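Local structure of Ras-3 from Cryphonectria parasitica (Cryphonectria parasitica, 4KU4) at residues A18-G23 with F89-D94; T31-K36 with T180-A185. The protein is a small Ras-family protein of the P-loop fold that carries guanosine-5'-diphosphate, with magnesium also bound. One frame throughout, in Å; residues are numbered along the deposited sequence. Where two conformers were deposited one is given.

Contact 1: residues A18-G23 with F89-D94. With GDP (guanosine-5'-diphosphate), chain C.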
# COMPACT_ATOMS: atom_id res chain seq x y z
N ALA A 18 5.74 3.03 1.79
CA ALA A 18 4.84 3.91 2.53
C ALA A 18 3.36 3.55 2.32
O ALA A 18 2.94 3.27 1.20
CB ALA A 18 5.12 5.39 2.19
N MET A 19 2.59 3.54 3.41
CA MET A 19 1.13 3.47 3.33
C MET A 19 0.54 4.85 3.10
O MET A 19 0.91 5.80 3.78
CB MET A 19 0.56 2.93 4.63
CG MET A 19 1.23 1.67 5.09
SD MET A 19 0.94 0.31 3.95
CE MET A 19 -0.82 0.05 4.18
N LEU A 20 -0.36 4.96 2.14
CA LEU A 20 -1.14 6.19 1.95
C LEU A 20 -2.62 5.85 1.84
O LEU A 20 -2.98 4.70 1.54
CB LEU A 20 -0.68 6.93 0.69
CG LEU A 20 0.77 7.38 0.63
CD1 LEU A 20 1.17 7.82 -0.80
CD2 LEU A 20 1.04 8.47 1.65
N GLY A 21 -3.47 6.84 2.08
CA GLY A 21 -4.91 6.67 2.08
C GLY A 21 -5.60 7.51 3.14
O GLY A 21 -4.98 7.89 4.14
N GLU A 22 -6.88 7.80 2.94
CA GLU A 22 -7.62 8.56 3.94
C GLU A 22 -7.74 7.80 5.25
O GLU A 22 -7.51 6.59 5.30
CB GLU A 22 -9.03 8.89 3.44
CG GLU A 22 -9.09 9.97 2.39
CD GLU A 22 -10.51 10.45 2.16
OE1 GLU A 22 -11.44 9.62 2.24
OE2 GLU A 22 -10.69 11.66 1.91
N GLY A 23 -8.12 8.50 6.31
CA GLY A 23 -8.35 7.86 7.59
C GLY A 23 -9.45 6.82 7.53
O GLY A 23 -10.47 7.02 6.86
N PHE A 89 4.97 2.05 -2.78
CA PHE A 89 3.77 2.62 -2.21
C PHE A 89 2.54 1.74 -2.26
O PHE A 89 2.23 1.12 -3.28
CB PHE A 89 3.47 3.97 -2.88
CG PHE A 89 4.54 4.99 -2.68
CD1 PHE A 89 4.51 5.84 -1.58
CD2 PHE A 89 5.61 5.07 -3.55
CE1 PHE A 89 5.50 6.77 -1.37
CE2 PHE A 89 6.62 6.00 -3.35
CZ PHE A 89 6.56 6.85 -2.25
N VAL A 90 1.84 1.70 -1.13
CA VAL A 90 0.58 1.01 -1.03
C VAL A 90 -0.47 2.08 -0.73
O VAL A 90 -0.47 2.66 0.35
CB VAL A 90 0.61 -0.02 0.09
CG1 VAL A 90 -0.74 -0.73 0.20
CG2 VAL A 90 1.75 -1.03 -0.16
N ILE A 91 -1.33 2.35 -1.71
CA ILE A 91 -2.37 3.36 -1.56
C ILE A 91 -3.70 2.66 -1.32
O ILE A 91 -4.21 1.97 -2.20
CB ILE A 91 -2.39 4.28 -2.79
CG1 ILE A 91 -0.97 4.81 -3.02
CG2 ILE A 91 -3.42 5.40 -2.62
CD1 ILE A 91 -0.90 5.87 -4.11
N VAL A 92 -4.22 2.83 -0.11
CA VAL A 92 -5.38 2.07 0.35
C VAL A 92 -6.69 2.86 0.27
O VAL A 92 -6.75 4.05 0.63
CB VAL A 92 -5.17 1.60 1.80
CG1 VAL A 92 -6.27 0.65 2.23
CG2 VAL A 92 -3.81 0.95 1.95
N PHE A 93 -7.73 2.20 -0.21
CA PHE A 93 -9.08 2.75 -0.11
C PHE A 93 -10.01 1.68 0.48
O PHE A 93 -9.60 0.52 0.63
CB PHE A 93 -9.58 3.29 -1.45
CG PHE A 93 -9.93 2.23 -2.45
CD1 PHE A 93 -11.24 1.77 -2.57
CD2 PHE A 93 -8.97 1.75 -3.34
CE1 PHE A 93 -11.58 0.81 -3.51
CE2 PHE A 93 -9.30 0.80 -4.29
CZ PHE A 93 -10.61 0.33 -4.38
N ASP A 94 -11.21 2.10 0.86
CA ASP A 94 -12.19 1.27 1.56
C ASP A 94 -13.25 1.00 0.52
O ASP A 94 -13.83 1.95 -0.01
CB ASP A 94 -12.74 2.08 2.75
CG ASP A 94 -13.85 1.36 3.52
OD1 ASP A 94 -14.43 0.38 3.03
OD2 ASP A 94 -14.13 1.81 4.64
PB GDP C . -6.59 3.59 9.05
O1B GDP C . -5.27 3.22 9.69
O2B GDP C . -6.42 3.64 7.53
O3B GDP C . -7.08 4.92 9.57
O3A GDP C . -7.66 2.43 9.40
PA GDP C . -7.62 1.38 10.65
O1A GDP C . -6.61 0.28 10.43
O2A GDP C . -7.41 2.06 11.98
O5' GDP C . -9.08 0.72 10.57
C5' GDP C . -10.22 1.57 10.70
C4' GDP C . -11.41 0.68 11.02
O4' GDP C . -11.58 -0.20 9.92
C3' GDP C . -11.20 -0.19 12.24
O3' GDP C . -12.43 -0.29 12.98
C2' GDP C . -10.84 -1.53 11.66
O2' GDP C . -11.24 -2.60 12.52
C1' GDP C . -11.64 -1.54 10.37
N9 GDP C . -11.04 -2.36 9.31
C8 GDP C . -9.81 -2.22 8.77
N7 GDP C . -9.61 -3.14 7.80
C5 GDP C . -10.74 -3.87 7.70
C6 GDP C . -11.21 -5.00 6.88
O6 GDP C . -10.47 -5.50 6.02
N1 GDP C . -12.45 -5.46 7.09
C2 GDP C . -13.27 -4.95 8.01
N2 GDP C . -14.50 -5.49 8.15
N3 GDP C . -12.90 -3.91 8.81
C4 GDP C . -11.68 -3.35 8.69
O HOH W 1 -8.08 6.55 0.44
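Leu20 is held between Val90 and Val92 by two backbone hydrogen bonds in the central, mostly parallel sheet of the Ras-type P-loop fold, where strand 15-20 lies beside strand 88-94. Its N donates to Val90 O at 2.9 Å and its O accepts from Val92 N at 2.8 Å; Val90 N to Ala18 O completes a ladder of three nearly straight bonds. One face is closed by Ala18, Leu20, Phe89 and Ile91. Ala18 CB rests 3.8 Å from Phe89 CE1, and Leu20 CD1 meets CD1 of the same ring obliquely, under helices 77-84 and 98-118. On the other face Met19 runs beside Val90. Its chain bends at chi2 and chi3 (-65° and -68°), bringing SD 3.9 Å from Val90 CB and CE 3.8 Å from Val92 CG2. Past Leu20 the pairing loosens as the chain enters the phosphate loop, whose Glu22 and Gly23 line the guanosine-5'-diphosphate pocket. Gly21 CA comes 3.5 Å from Val92 O, a CA-H...O contact. Direct bonding gives way to a water that accepts from Glu22 N at 3.0 Å and donates to Val92 O.

Contact 2: residues T31-K36 with T180-A185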
# COMPACT_ATOMS: atom_id res chain seq x y z
N THR A 31 -1.07 -3.23 7.89
CA THR A 31 0.35 -3.30 8.24
C THR A 31 0.57 -4.22 9.44
O THR A 31 1.54 -4.97 9.47
CB THR A 31 0.92 -1.91 8.57
OG1 THR A 31 0.61 -0.98 7.52
CG2 THR A 31 2.42 -1.97 8.72
N VAL A 32 -0.31 -4.14 10.43
CA VAL A 32 -0.23 -4.97 11.63
C VAL A 32 -0.50 -6.43 11.27
O VAL A 32 0.16 -7.35 11.77
CB VAL A 32 -1.24 -4.45 12.69
CG1 VAL A 32 -1.40 -5.44 13.82
CG2 VAL A 32 -0.79 -3.09 13.22
N ASN A 33 -1.44 -6.66 10.37
CA ASN A 33 -1.70 -8.00 9.85
C ASN A 33 -0.49 -8.56 9.11
O ASN A 33 -0.02 -9.66 9.42
CB ASN A 33 -2.95 -8.02 8.98
CG ASN A 33 -3.30 -9.42 8.49
OD1 ASN A 33 -2.89 -9.84 7.39
ND2 ASN A 33 -4.05 -10.16 9.30
N LEU A 34 0.02 -7.81 8.13
CA LEU A 34 1.15 -8.23 7.35
C LEU A 34 2.35 -8.62 8.21
O LEU A 34 2.98 -9.64 7.96
CB LEU A 34 1.58 -7.13 6.39
CG LEU A 34 2.86 -7.43 5.62
CD1 LEU A 34 2.58 -8.43 4.49
CD2 LEU A 34 3.43 -6.13 5.08
N THR A 35 2.65 -7.80 9.22
CA THR A 35 3.85 -7.99 10.02
C THR A 35 3.68 -8.95 11.19
O THR A 35 4.64 -9.20 11.91
CB THR A 35 4.40 -6.64 10.53
OG1 THR A 35 3.43 -6.03 11.38
CG2 THR A 35 4.73 -5.73 9.36
N LYS A 36 2.49 -9.49 11.37
CA LYS A 36 2.25 -10.50 12.40
C LYS A 36 2.51 -9.93 13.79
O LYS A 36 3.06 -10.60 14.66
CB LYS A 36 3.10 -11.75 12.14
CG LYS A 36 3.00 -12.31 10.71
CD LYS A 36 1.88 -13.35 10.60
CE LYS A 36 1.63 -13.73 9.14
NZ LYS A 36 2.90 -14.15 8.47
N THR A 180 -7.02 -11.75 4.16
CA THR A 180 -7.18 -12.14 2.76
C THR A 180 -6.37 -11.25 1.82
O THR A 180 -6.57 -10.03 1.79
CB THR A 180 -8.65 -12.09 2.34
OG1 THR A 180 -9.46 -12.72 3.35
CG2 THR A 180 -8.87 -12.79 1.00
N ASN A 181 -5.46 -11.86 1.07
CA ASN A 181 -4.66 -11.21 0.04
C ASN A 181 -3.71 -10.14 0.56
O ASN A 181 -3.14 -9.39 -0.24
CB ASN A 181 -5.55 -10.60 -1.06
CG ASN A 181 -6.44 -11.62 -1.74
OD1 ASN A 181 -6.10 -12.79 -1.85
ND2 ASN A 181 -7.60 -11.17 -2.23
N VAL A 182 -3.54 -10.06 1.87
CA VAL A 182 -2.67 -9.02 2.41
C VAL A 182 -1.21 -9.18 1.92
O VAL A 182 -0.62 -8.22 1.43
CB VAL A 182 -2.72 -8.95 3.96
CG1 VAL A 182 -1.71 -7.92 4.46
CG2 VAL A 182 -4.12 -8.57 4.43
N GLU A 183 -0.63 -10.37 2.03
CA GLU A 183 0.75 -10.53 1.54
C GLU A 183 0.87 -10.24 0.04
O GLU A 183 1.82 -9.60 -0.40
CB GLU A 183 1.33 -11.93 1.87
CG GLU A 183 1.70 -12.10 3.33
CD GLU A 183 2.39 -13.42 3.61
OE1 GLU A 183 2.51 -14.25 2.68
OE2 GLU A 183 2.79 -13.62 4.77
N GLU A 184 -0.09 -10.71 -0.75
CA GLU A 184 -0.07 -10.46 -2.19
C GLU A 184 0.00 -8.96 -2.47
O GLU A 184 0.73 -8.51 -3.35
CB GLU A 184 -1.29 -11.07 -2.87
CG GLU A 184 -1.19 -12.58 -3.05
CD GLU A 184 -1.42 -13.39 -1.79
OE1 GLU A 184 -1.73 -12.85 -0.70
OE2 GLU A 184 -1.27 -14.63 -1.88
N ALA A 185 -0.74 -8.18 -1.70
CA ALA A 185 -0.79 -6.74 -1.93
C ALA A 185 0.57 -6.09 -1.69
O ALA A 185 1.08 -5.40 -2.57
CB ALA A 185 -1.83 -6.12 -1.04
O HOH W 2 2.53 -15.82 5.96
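Val182, Leu34 and Glu183 give up the most surface where the last turn of helix 27-35 faces the first turn of helix 182-196. Val182 turns its CB toward the partner helix, and its two methyls meet Leu34 and Asn33. CG1, anti to the backbone N (chi1 176°), packs 3.9 Å from Leu34 CB, while CG2 lies 3.4 Å from Asn33 OD1. The amide oxygen thus rests against the valine branch, with CB and CG1 also close by, a van der Waals contact of a polar atom with an apolar group.

Leu34 serves both neighbours. Its CB meets Val182, and its CD1, further out, comes 3.9 Å from Glu183 CG, the two side chains crossing at a slant; elsewhere Leu34 also packs on Ile66 of strand 60-67.

From that methylene Glu183 continues extended to its carboxylate, on the more open side of the contact, next to the exposed Lys36. Lys36, whose positive phi belongs to the Schellman motif ending helix 27-35, crosses the Glu183 side chain at about a right angle, and its NZ forms a long salt bridge to Glu183 OE2, 3.7 Å away. A water also accepts from Lys36 NZ at 3.0 Å and lies unusually close to OE2. The main partner of this carboxylate is Arg53, which forms a salt bridge to OE2 and also donates to Leu34 O, linking strand 50-57 to both helices.

Such packing of the helix after the phosphate loop against the C-terminal helix, on one face of the central sheet, is characteristic of the Ras-type G domain.

From the N terminus the chain runs through strand 15-20, turns at the phosphate loop and enters helix 27-35, so residues 18-23 of contact 1 lead, through seven residues, into residues 31-36 of contact 2. Contact 1 closes first, when strand 88-94 returns beside strand 15-20 after 65 intervening residues. Contact 2 closes only at helix 182-196, after 143 residues, and its loop overlaps the first without enclosing it: the two cross. One ties neighbouring strands in the middle of the sheet; the other joins two helices; the centres of the two contacts are about 14 Å apart. They meet where Met19 CG packs 3.6 Å from Thr31 OG1, the sheet touching helix 27-35.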